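Local coordinates for putative carbonic anhydrase (Streptococcus mutans, PDB 3LAS) that interconverts carbon dioxide and hydrogencarbonate as a zinc-dependent beta-class carbonic anhydrase, at the interface of chains A and B. Residues are numbered along the deposited sequence; one frame, centred on the assembly and turned at random. Chains: chain A/B, Putative carbonic anhydrase.

Contact 1: the interface of chains A and B. Residues chain A 40-42, 93-95; chain B 27, 57, 81.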
ATOM      1  N   ASP A  40      -1.837   2.229  -7.911  1.00  6.65           N
ATOM      2  CA  ASP A  40      -1.555   2.411  -9.316  0.50  6.42           C
ATOM      3  C   ASP A  40      -0.125   2.094  -9.716  1.00  6.62           C
ATOM      4  O   ASP A  40       0.835   2.585  -9.143  1.00  6.74           O
ATOM      5  CB  ASP A  40      -1.880   3.851  -9.720  0.50  7.06           C
ATOM      6  CG  ASP A  40      -1.926   3.982 -11.209  0.50  5.06           C
ATOM      7  OD1 ASP A  40      -0.867   4.313 -11.824  0.50  6.73           O
ATOM      8  OD2 ASP A  40      -3.033   3.874 -11.754  0.50  7.02           O
ATOM      9  N   SER A  41      -0.042   1.258 -10.747  1.00  7.30           N
ATOM     10  CA  SER A  41       1.272   0.749 -11.250  1.00  8.12           C
ATOM     11  C   SER A  41       2.163   1.838 -11.796  1.00  7.58           C
ATOM     12  O   SER A  41       3.388   1.633 -11.960  1.00  7.47           O
ATOM     13  CB  SER A  41       1.036  -0.287 -12.335  1.00  7.50           C
ATOM     14  OG  SER A  41       0.422   0.316 -13.503  1.00 10.06           O
ATOM     15  N   ARG A  42       1.596   3.019 -12.121  1.00  6.73           N
ATOM     16  CA  ARG A  42       2.372   4.116 -12.749  1.00  6.26           C
ATOM     17  C   ARG A  42       2.864   5.102 -11.721  1.00  6.98           C
ATOM     18  O   ARG A  42       3.384   6.163 -12.094  1.00  8.77           O
ATOM     19  CB  ARG A  42       1.513   4.831 -13.768  1.00  6.91           C
ATOM     20  CG  ARG A  42       0.940   3.849 -14.852  1.00  7.20           C
ATOM     21  CD  ARG A  42      -0.223   4.457 -15.609  1.00  8.01           C
ATOM     22  NE  ARG A  42      -1.344   4.670 -14.689  1.00  7.70           N
ATOM     23  CZ  ARG A  42      -2.486   5.234 -15.065  1.00  6.71           C
ATOM     24  NH1 ARG A  42      -2.683   5.612 -16.358  1.00  8.89           N
ATOM     25  NH2 ARG A  42      -3.399   5.546 -14.170  1.00  8.34           N
ATOM     26  N   ASP A  93      -6.191   9.988 -13.644  1.00  8.21           N
ATOM     27  CA  ASP A  93      -6.493   8.769 -14.352  1.00  8.12           C
ATOM     28  C   ASP A  93      -6.549   7.577 -13.389  1.00  8.18           C
ATOM     29  O   ASP A  93      -6.047   6.488 -13.676  1.00  8.60           O
ATOM     30  CB  ASP A  93      -5.527   8.509 -15.505  1.00  9.20           C
ATOM     31  CG  ASP A  93      -6.019   7.435 -16.467  1.00 11.19           C
ATOM     32  OD1 ASP A  93      -7.259   7.315 -16.700  1.00 14.13           O
ATOM     33  OD2 ASP A  93      -5.202   6.699 -17.050  1.00 11.16           O
ATOM     34  N   CYS A  94      -7.212   7.730 -12.264  1.00  8.81           N
ATOM     35  CA  CYS A  94      -7.334   6.653 -11.275  1.00  8.00           C
ATOM     36  C   CYS A  94      -8.474   5.719 -11.637  1.00  8.96           C
ATOM     37  O   CYS A  94      -9.562   6.125 -12.127  1.00 10.68           O
ATOM     38  CB  CYS A  94      -7.566   7.258  -9.931  1.00  7.57           C
ATOM     39  SG  CYS A  94      -7.650   6.052  -8.530  1.00  8.13           S
ATOM     40  N   GLY A  95      -8.238   4.426 -11.400  1.00  8.52           N
ATOM     41  CA  GLY A  95      -9.240   3.416 -11.602  1.00  9.64           C
ATOM     42  C   GLY A  95     -10.511   3.709 -10.826  1.00 10.11           C
ATOM     43  O   GLY A  95     -11.622   3.318 -11.259  1.00 11.19           O
TER
ATOM     44  N   LEU B  27      -3.649   2.189 -17.638  1.00  8.84           N
ATOM     45  CA  LEU B  27      -4.122   1.824 -16.321  1.00  8.92           C
ATOM     46  C   LEU B  27      -3.871   0.366 -15.955  1.00  9.35           C
ATOM     47  O   LEU B  27      -3.631   0.009 -14.787  1.00 10.90           O
ATOM     48  CB  LEU B  27      -5.672   2.112 -16.210  1.00 11.22           C
ATOM     49  CG  LEU B  27      -5.971   3.248 -15.219  1.00 11.07           C
ATOM     50  CD1 LEU B  27      -7.420   3.675 -15.336  1.00 13.58           C
ATOM     51  CD2 LEU B  27      -5.629   3.005 -13.747  1.00 11.55           C
ATOM     52  N   HIS B  57       0.512  -3.425  -9.878  1.00  6.42           N
ATOM     53  CA  HIS B  57      -0.164  -2.780  -8.732  1.00  5.64           C
ATOM     54  C   HIS B  57       0.598  -3.135  -7.457  1.00  6.32           C
ATOM     55  O   HIS B  57       1.065  -4.264  -7.315  1.00  6.98           O
ATOM     56  CB  HIS B  57      -1.624  -3.247  -8.623  1.00  6.74           C
ATOM     57  CG  HIS B  57      -2.493  -2.582  -9.591  1.00  5.39           C
ATOM     58  ND1 HIS B  57      -3.620  -3.175 -10.127  1.00  7.01           N
ATOM     59  CD2 HIS B  57      -2.442  -1.311 -10.090  1.00  6.94           C
ATOM     60  CE1 HIS B  57      -4.234  -2.266 -10.881  1.00  6.69           C
ATOM     61  NE2 HIS B  57      -3.494  -1.147 -10.956  1.00  7.13           N
ATOM     62  N   LEU B  81      -9.371  -3.764 -13.605  1.00  9.78           N
ATOM     63  CA  LEU B  81      -8.095  -3.289 -14.220  1.00 11.24           C
ATOM     64  C   LEU B  81      -7.272  -4.377 -14.709  1.00 11.68           C
ATOM     65  O   LEU B  81      -6.102  -4.147 -15.017  1.00 14.71           O
ATOM     66  CB  LEU B  81      -7.359  -2.361 -13.182  1.00 11.13           C
ATOM     67  CG  LEU B  81      -8.172  -1.155 -12.655  1.00 11.11           C
ATOM     68  CD1 LEU B  81      -7.317  -0.405 -11.584  1.00 10.95           C
ATOM     69  CD2 LEU B  81      -8.545  -0.160 -13.762  1.00 12.51           C
TER
HETATM   70  O   HOH W   1      -2.195   1.011 -12.803  1.00 10.87           O
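Water 1 sits where the two chains of this beta-class carbonic anhydrase meet and is gripped from both: by the backbone N and hydroxyl OG of A:Ser41, and by the imidazole NE2 of B:His57. The carbonyl O of B:Leu27 also holds water 1, at 2.6 Å. The hydroxyl of A:Ser41 stands between its own backbone N and carbonyl carbon (chi1 66°), which lets OG and N hold the same water. B:His57 also brings CD2 against A:Ser41 N and A:Asp40 CA, while the side chain of B:Leu81 lies in plane at the edge of its ring.

Beside the water lies the Asp-Arg dyad of the family, A:Asp40 and A:Arg42, close to A:Cys94, a zinc-binding residue. In this family the aspartate can ligate zinc in an inactive form; here A:Arg42 holds both carboxylate oxygens, as would be expected of the open, active form. The arginine takes the carboxylate side-on. Its NE reaches OD1 of A:Asp40 at 2.9 Å on the syn lone pair, within the guanidinium plane, and NH2 meets OD2 on the syn side, somewhat tilted. The backbone N of A:Arg42 adds a second bond to OD1 from above the carboxylate; together with the side-on grip this should restrict rotation of the carboxylate. The far end of the guanidinium is pinned by A:Asp93: NH1 makes a nearly straight salt bridge to OD2 (2.8 Å, 175° at H), and NH2 bonds to the carbonyl O.

B:Leu27 packs over one face of the guanidinium from the partner chain. Its CA lies over the centre of that face, 4.0 Å from CZ of A:Arg42. Methyl CD2 packs 3.4 Å from OD2 of A:Asp40 and equally near NH2 of A:Arg42, whereas CD1 turns to the carbonyl O of A:Asp93 at 3.5 Å.

Contact 2: the interface of chains A and B. Residues chain A 75, 79, 142-143, 145; chain B 108, 111-112.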
ATOM      1  N   VAL A  75      -2.342   3.757  12.885  1.00  8.56           N
ATOM      2  CA  VAL A  75      -2.172   3.745  14.351  1.00  8.69           C
ATOM      3  C   VAL A  75      -0.923   2.919  14.632  1.00  8.75           C
ATOM      4  O   VAL A  75      -0.098   3.310  15.547  1.00  8.66           O
ATOM      5  CB  VAL A  75      -3.420   3.099  14.981  1.00 10.43           C
ATOM      6  CG1 VAL A  75      -3.096   2.723  16.488  1.00 12.76           C
ATOM      7  CG2 VAL A  75      -4.619   3.957  14.825  1.00 12.32           C
ATOM      8  N   GLN A  79       1.848   5.028  16.579  1.00  8.62           N
ATOM      9  CA  GLN A  79       2.003   4.756  18.008  1.00  9.71           C
ATOM     10  C   GLN A  79       3.033   3.727  18.227  1.00 10.91           C
ATOM     11  O   GLN A  79       3.688   3.749  19.308  1.00 12.82           O
ATOM     12  CB  GLN A  79       0.647   4.329  18.642  1.00 11.15           C
ATOM     13  CG  GLN A  79      -0.442   5.421  18.451  1.00 10.92           C
ATOM     14  CD  GLN A  79      -0.048   6.840  18.753  1.00 11.44           C
ATOM     15  OE1 GLN A  79       0.684   7.082  19.727  1.00 11.28           O
ATOM     16  NE2 GLN A  79      -0.469   7.797  17.969  1.00 12.36           N
ATOM     17  N   PRO A 142     -10.903   8.978  16.201  1.00 14.93           N
ATOM     18  CA  PRO A 142     -10.220   9.164  17.515  1.00 15.76           C
ATOM     19  C   PRO A 142      -8.906   8.421  17.597  1.00 15.30           C
ATOM     20  O   PRO A 142      -8.142   8.585  18.571  1.00 17.29           O
ATOM     21  CB  PRO A 142     -11.230   8.607  18.527  1.00 19.07           C
ATOM     22  CG  PRO A 142     -12.081   7.634  17.677  1.00 19.88           C
ATOM     23  CD  PRO A 142     -12.127   8.135  16.222  1.00 16.13           C
ATOM     24  N   LEU A 143      -8.565   7.589  16.634  1.00 13.41           N
ATOM     25  CA  LEU A 143      -7.332   6.868  16.673  1.00 13.41           C
ATOM     26  C   LEU A 143      -6.225   7.695  16.048  1.00 12.69           C
ATOM     27  O   LEU A 143      -5.056   7.221  16.120  1.00 14.15           O
ATOM     28  CB  LEU A 143      -7.484   5.512  15.999  1.00 13.80           C
ATOM     29  CG  LEU A 143      -8.394   4.505  16.705  1.00 14.94           C
ATOM     30  CD1 LEU A 143      -8.728   3.324  15.839  1.00 17.24           C
ATOM     31  CD2 LEU A 143      -7.648   4.038  17.936  1.00 17.75           C
ATOM     32  N   PRO A 145      -4.293  11.190  16.282  1.00 13.05           N
ATOM     33  CA  PRO A 145      -4.253  12.311  17.195  1.00 15.76           C
ATOM     34  C   PRO A 145      -4.358  13.637  16.489  1.00 16.08           C
ATOM     35  O   PRO A 145      -4.053  13.786  15.317  1.00 13.60           O
ATOM     36  CB  PRO A 145      -2.773  12.333  17.653  1.00 19.71           C
ATOM     37  CG  PRO A 145      -2.342  11.069  17.603  1.00 15.75           C
ATOM     38  CD  PRO A 145      -3.210  10.285  16.564  1.00 14.44           C
TER
ATOM     39  N   LEU B 108      -2.025   1.589  23.597  1.00 12.34           N
ATOM     40  CA  LEU B 108      -2.913   2.632  23.080  1.00 13.05           C
ATOM     41  C   LEU B 108      -3.673   3.339  24.206  1.00 11.79           C
ATOM     42  O   LEU B 108      -4.005   4.518  24.086  1.00 12.31           O
ATOM     43  CB  LEU B 108      -3.900   2.076  22.030  1.00 14.10           C
ATOM     44  CG  LEU B 108      -3.117   1.662  20.768  1.00 14.23           C
ATOM     45  CD1 LEU B 108      -4.175   1.120  19.772  1.00 16.38           C
ATOM     46  CD2 LEU B 108      -2.351   2.796  20.134  1.00 13.78           C
ATOM     47  N   ASP B 111      -1.022   5.842  25.049  1.00 11.12           N
ATOM     48  CA  ASP B 111      -0.586   6.725  24.001  1.00 12.30           C
ATOM     49  C   ASP B 111      -1.741   7.662  23.587  1.00 13.29           C
ATOM     50  O   ASP B 111      -1.490   8.840  23.246  1.00 14.21           O
ATOM     51  CB  ASP B 111      -0.135   5.907  22.769  1.00 13.48           C
ATOM     52  CG  ASP B 111       1.166   5.199  23.003  1.00 15.18           C
ATOM     53  OD1 ASP B 111       1.892   5.482  23.964  1.00 18.51           O
ATOM     54  OD2 ASP B 111       1.352   4.185  22.150  1.00 18.03           O
ATOM     55  N   LEU B 112      -3.000   7.155  23.640  1.00 13.23           N
ATOM     56  CA  LEU B 112      -4.133   7.897  23.130  1.00 12.19           C
ATOM     57  C   LEU B 112      -5.245   8.032  24.126  1.00 13.17           C
ATOM     58  O   LEU B 112      -6.208   8.767  23.869  1.00 13.42           O
ATOM     59  CB  LEU B 112      -4.701   7.207  21.890  1.00 13.77           C
ATOM     60  CG  LEU B 112      -3.783   7.153  20.624  1.00 13.15           C
ATOM     61  CD1 LEU B 112      -4.476   6.319  19.550  1.00 18.20           C
ATOM     62  CD2 LEU B 112      -3.477   8.545  20.172  1.00 17.79           C
TER
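B:Leu112, at the C-terminal end of helix 101-112, directs its two methyl groups to different parts of chain A. CD2 meets the ring of A:Pro145 at CG (3.8 Å), the two side chains crossing at about a right angle, and also touches the amide NE2 of A:Gln79. CD1 instead lies against the backbone of A:Leu143, 3.6 Å from its carbonyl O.

One turn back on the same helix, B:Leu108 places CD2 3.7 Å from CG of A:Gln79 and at a similar distance from CG1 of A:Val75. The glutamine lies across both leucines, crossing B:Leu108 at about a right angle and B:Leu112 obliquely. It also slides past B:Asp111 in the opposite direction, with amide and carboxylate planes 48° apart. Here OE1 of A:Gln79 packs 3.4 Å from the methylene CB of B:Asp111, while OD2 of the aspartate lies near CB of the glutamine; both are van der Waals contacts.

A bend at chi2 (-46°) brings the amide of A:Gln79 round toward B:Leu112, with the aliphatic part of the chain left against B:Leu108. Behind these contacts, helix 68-80 carries A:Val75 and A:Gln79 one turn apart, so that both face B:Leu108. The loop after helix 127-140 supplies A:Leu143 and A:Pro145, with A:Pro142 at the margin. The patch thus packs the end of one subunit's helix against helix 68-80 and the 142-145 loop of the other, and probably contributes to holding the dimer together.

About 32 Å separates the C-alpha centres of contact 1 and contact 2, which have no residue in common but belong to one two-fold symmetric interface. Each therefore recurs with the chains exchanged. Contact 1 joins loops near the zinc site of one subunit to a loop and strand 56-61 of the other, so the partner helps to build the surroundings of the active site. Contact 2 is formed by peripheral helices and a loop, and its role is more likely adhesive. B:Leu81 of contact 1 directly follows helix 68-80 of chain B, which forms part of the symmetry twin of contact 2.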